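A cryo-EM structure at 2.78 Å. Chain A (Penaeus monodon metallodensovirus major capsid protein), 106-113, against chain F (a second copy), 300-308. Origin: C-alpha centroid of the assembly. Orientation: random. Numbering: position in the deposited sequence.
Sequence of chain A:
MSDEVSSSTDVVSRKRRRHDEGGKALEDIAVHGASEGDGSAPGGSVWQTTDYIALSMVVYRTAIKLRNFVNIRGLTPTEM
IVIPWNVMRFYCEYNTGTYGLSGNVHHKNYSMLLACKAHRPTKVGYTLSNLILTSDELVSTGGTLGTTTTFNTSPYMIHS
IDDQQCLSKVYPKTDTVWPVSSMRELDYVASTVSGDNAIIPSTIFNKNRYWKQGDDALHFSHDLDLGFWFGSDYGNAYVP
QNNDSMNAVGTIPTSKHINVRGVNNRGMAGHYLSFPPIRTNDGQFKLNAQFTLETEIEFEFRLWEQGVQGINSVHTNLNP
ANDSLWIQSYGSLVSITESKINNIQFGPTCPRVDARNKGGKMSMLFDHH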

# COMPACT_ATOMS: atom_id res chain seq x y z
N HIS A 106 66.04 17.23 77.93
CA HIS A 106 64.83 17.65 77.25
C HIS A 106 65.10 17.88 75.78
O HIS A 106 66.17 18.35 75.38
CB HIS A 106 64.30 18.92 77.90
CG HIS A 106 63.96 18.76 79.34
ND1 HIS A 106 62.79 18.17 79.77
CD2 HIS A 106 64.67 19.04 80.46
CE1 HIS A 106 62.77 18.14 81.09
NE2 HIS A 106 63.90 18.66 81.53
N HIS A 107 64.12 17.54 74.95
CA HIS A 107 64.23 17.81 73.54
C HIS A 107 64.06 19.30 73.30
O HIS A 107 63.38 19.99 74.06
CB HIS A 107 63.18 17.01 72.77
CG HIS A 107 63.40 16.97 71.30
ND1 HIS A 107 63.00 17.98 70.46
CD2 HIS A 107 63.96 16.03 70.51
CE1 HIS A 107 63.32 17.68 69.22
NE2 HIS A 107 63.90 16.49 69.22
N LYS A 108 64.69 19.81 72.25
CA LYS A 108 64.67 21.25 72.05
C LYS A 108 63.32 21.74 71.56
O LYS A 108 63.00 22.91 71.78
CB LYS A 108 65.76 21.67 71.07
CG LYS A 108 67.13 21.48 71.61
CD LYS A 108 68.16 22.10 70.73
CE LYS A 108 68.06 23.60 70.81
NZ LYS A 108 68.37 24.09 72.17
N ASN A 109 62.53 20.90 70.91
CA ASN A 109 61.18 21.31 70.56
C ASN A 109 60.34 21.56 71.79
O ASN A 109 59.40 22.35 71.74
CB ASN A 109 60.50 20.27 69.68
CG ASN A 109 60.94 20.36 68.26
OD1 ASN A 109 61.42 21.39 67.81
ND2 ASN A 109 60.76 19.29 67.52
N TYR A 110 60.65 20.90 72.90
CA TYR A 110 59.87 21.15 74.10
C TYR A 110 60.28 22.45 74.76
O TYR A 110 59.42 23.24 75.16
CB TYR A 110 60.00 20.00 75.08
CG TYR A 110 59.11 20.24 76.26
CD1 TYR A 110 57.75 20.03 76.16
CD2 TYR A 110 59.62 20.71 77.46
CE1 TYR A 110 56.93 20.26 77.21
CE2 TYR A 110 58.79 20.95 78.52
CZ TYR A 110 57.45 20.72 78.38
OH TYR A 110 56.60 20.94 79.42
N SER A 111 61.59 22.69 74.88
CA SER A 111 62.06 23.96 75.42
C SER A 111 61.50 25.13 74.65
O SER A 111 61.43 26.25 75.18
CB SER A 111 63.58 24.00 75.41
OG SER A 111 64.10 22.99 76.26
N MET A 112 61.13 24.91 73.39
CA MET A 112 60.46 25.92 72.60
C MET A 112 58.98 26.03 72.93
O MET A 112 58.44 27.14 73.00
CB MET A 112 60.64 25.61 71.13
CG MET A 112 59.74 26.42 70.30
SD MET A 112 60.11 26.32 68.58
CE MET A 112 58.61 27.05 67.98
N LEU A 113 58.30 24.90 73.12
CA LEU A 113 56.90 24.92 73.54
C LEU A 113 56.70 25.77 74.78
O LEU A 113 55.60 26.30 74.99
CB LEU A 113 56.41 23.51 73.82
CG LEU A 113 56.36 22.57 72.63
CD1 LEU A 113 56.01 21.19 73.10
CD2 LEU A 113 55.34 23.06 71.65
N GLU F 300 57.91 32.92 58.73
CA GLU F 300 57.97 31.47 58.71
C GLU F 300 59.03 31.02 59.70
O GLU F 300 60.12 31.59 59.75
CB GLU F 300 58.30 30.93 57.33
CG GLU F 300 57.22 31.11 56.31
CD GLU F 300 57.64 30.63 54.95
OE1 GLU F 300 58.83 30.35 54.76
OE2 GLU F 300 56.77 30.54 54.06
N PHE F 301 58.71 30.01 60.48
CA PHE F 301 59.71 29.43 61.36
C PHE F 301 59.70 27.93 61.22
O PHE F 301 58.80 27.33 60.63
CB PHE F 301 59.52 29.86 62.81
CG PHE F 301 58.21 29.48 63.41
CD1 PHE F 301 58.07 28.31 64.12
CD2 PHE F 301 57.11 30.31 63.27
CE1 PHE F 301 56.88 27.98 64.68
CE2 PHE F 301 55.91 29.97 63.83
CZ PHE F 301 55.79 28.81 64.54
N ARG F 302 60.74 27.32 61.77
CA ARG F 302 61.02 25.92 61.57
C ARG F 302 61.63 25.38 62.85
O ARG F 302 62.34 26.10 63.56
CB ARG F 302 61.92 25.75 60.35
CG ARG F 302 62.47 24.39 60.15
CD ARG F 302 63.25 24.31 58.87
NE ARG F 302 62.41 24.12 57.70
CZ ARG F 302 62.87 24.05 56.46
NH1 ARG F 302 64.16 24.18 56.23
NH2 ARG F 302 62.05 23.85 55.45
N LEU F 303 61.33 24.13 63.16
CA LEU F 303 61.63 23.57 64.47
C LEU F 303 62.93 22.78 64.46
O LEU F 303 63.61 22.64 63.45
CB LEU F 303 60.49 22.67 64.94
CG LEU F 303 59.17 23.41 65.07
CD1 LEU F 303 58.12 22.54 65.67
CD2 LEU F 303 59.39 24.59 65.89
N TRP F 304 63.26 22.26 65.64
CA TRP F 304 64.49 21.54 65.90
C TRP F 304 64.45 20.12 65.35
O TRP F 304 63.39 19.58 65.02
CB TRP F 304 64.76 21.53 67.39
CG TRP F 304 64.94 22.90 67.91
CD1 TRP F 304 64.00 23.66 68.51
CD2 TRP F 304 66.12 23.69 67.83
NE1 TRP F 304 64.53 24.88 68.84
CE2 TRP F 304 65.83 24.92 68.43
CE3 TRP F 304 67.40 23.47 67.32
CZ2 TRP F 304 66.77 25.93 68.53
CZ3 TRP F 304 68.32 24.48 67.42
CH2 TRP F 304 68.01 25.69 68.02
N GLU F 305 65.63 19.54 65.22
CA GLU F 305 65.76 18.17 64.72
C GLU F 305 65.06 17.19 65.64
O GLU F 305 65.12 17.30 66.87
CB GLU F 305 67.23 17.80 64.60
CG GLU F 305 68.00 18.60 63.60
CD GLU F 305 68.51 19.90 64.17
OE1 GLU F 305 68.24 20.19 65.35
OE2 GLU F 305 69.19 20.63 63.43
N GLN F 306 64.40 16.21 65.04
CA GLN F 306 63.84 15.12 65.82
C GLN F 306 64.92 14.15 66.26
O GLN F 306 66.01 14.10 65.69
CB GLN F 306 62.77 14.38 65.03
CG GLN F 306 61.56 15.21 64.74
CD GLN F 306 60.93 15.73 66.00
OE1 GLN F 306 60.91 15.05 67.02
NE2 GLN F 306 60.41 16.94 65.94
N GLY F 307 64.60 13.38 67.27
CA GLY F 307 65.52 12.37 67.74
C GLY F 307 66.45 12.90 68.80
O GLY F 307 66.30 13.99 69.35
N VAL F 308 67.46 12.07 69.09
CA VAL F 308 68.45 12.45 70.08
C VAL F 308 69.25 13.65 69.62
O VAL F 308 69.80 14.38 70.44
CB VAL F 308 69.36 11.24 70.38
CG1 VAL F 308 70.39 11.57 71.43
CG2 VAL F 308 68.52 10.08 70.81

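The N-cap and short helix 108-113 of chain A pack on the end of strand 300-302 of chain F and on the extended segment after it. H107(A) sits at the N-cap with chi1 at -167° (t), which places H107(A) ND1 3.0 Å from N109(A) N; that amide donates to it at an N-H...acceptor angle of 162°. The same conformation carries the far edge of the ring to chain F, where H107(A) NE2 lies 2.8 Å from E305(F) O, near the ring plane.

N109(A) has chi1 -79° (m), and although its CA-to-CB bond points sideways, the amide end swings inward. N109(A) OD1 accepts the one cross-chain hydrogen bond assigned here, from W304(F) N (3.0 Å, 146°).

K108(A) runs over one face of the W304(F) indole. After m and t, its chi3 and chi4 are both p (71° and 64°), folding the chain end over the ring: K108(A) CE stands 3.2 Å from the centroid of the W304(F) six-membered ring, 1° off the normal, a CH-pi contact, while K108(A) NZ, 4.5 Å from the same centroid and 13° off the normal, makes a cation-pi interaction.

M112(A), by contrast, is fully extended, with all three chi angles t. It thereby reaches apolar neighbours: M112(A) SD is 3.3 Å from L303(F) CD2, and M112(A) CE is 3.8 Å from F301(F) CE1, approaching that ring obliquely.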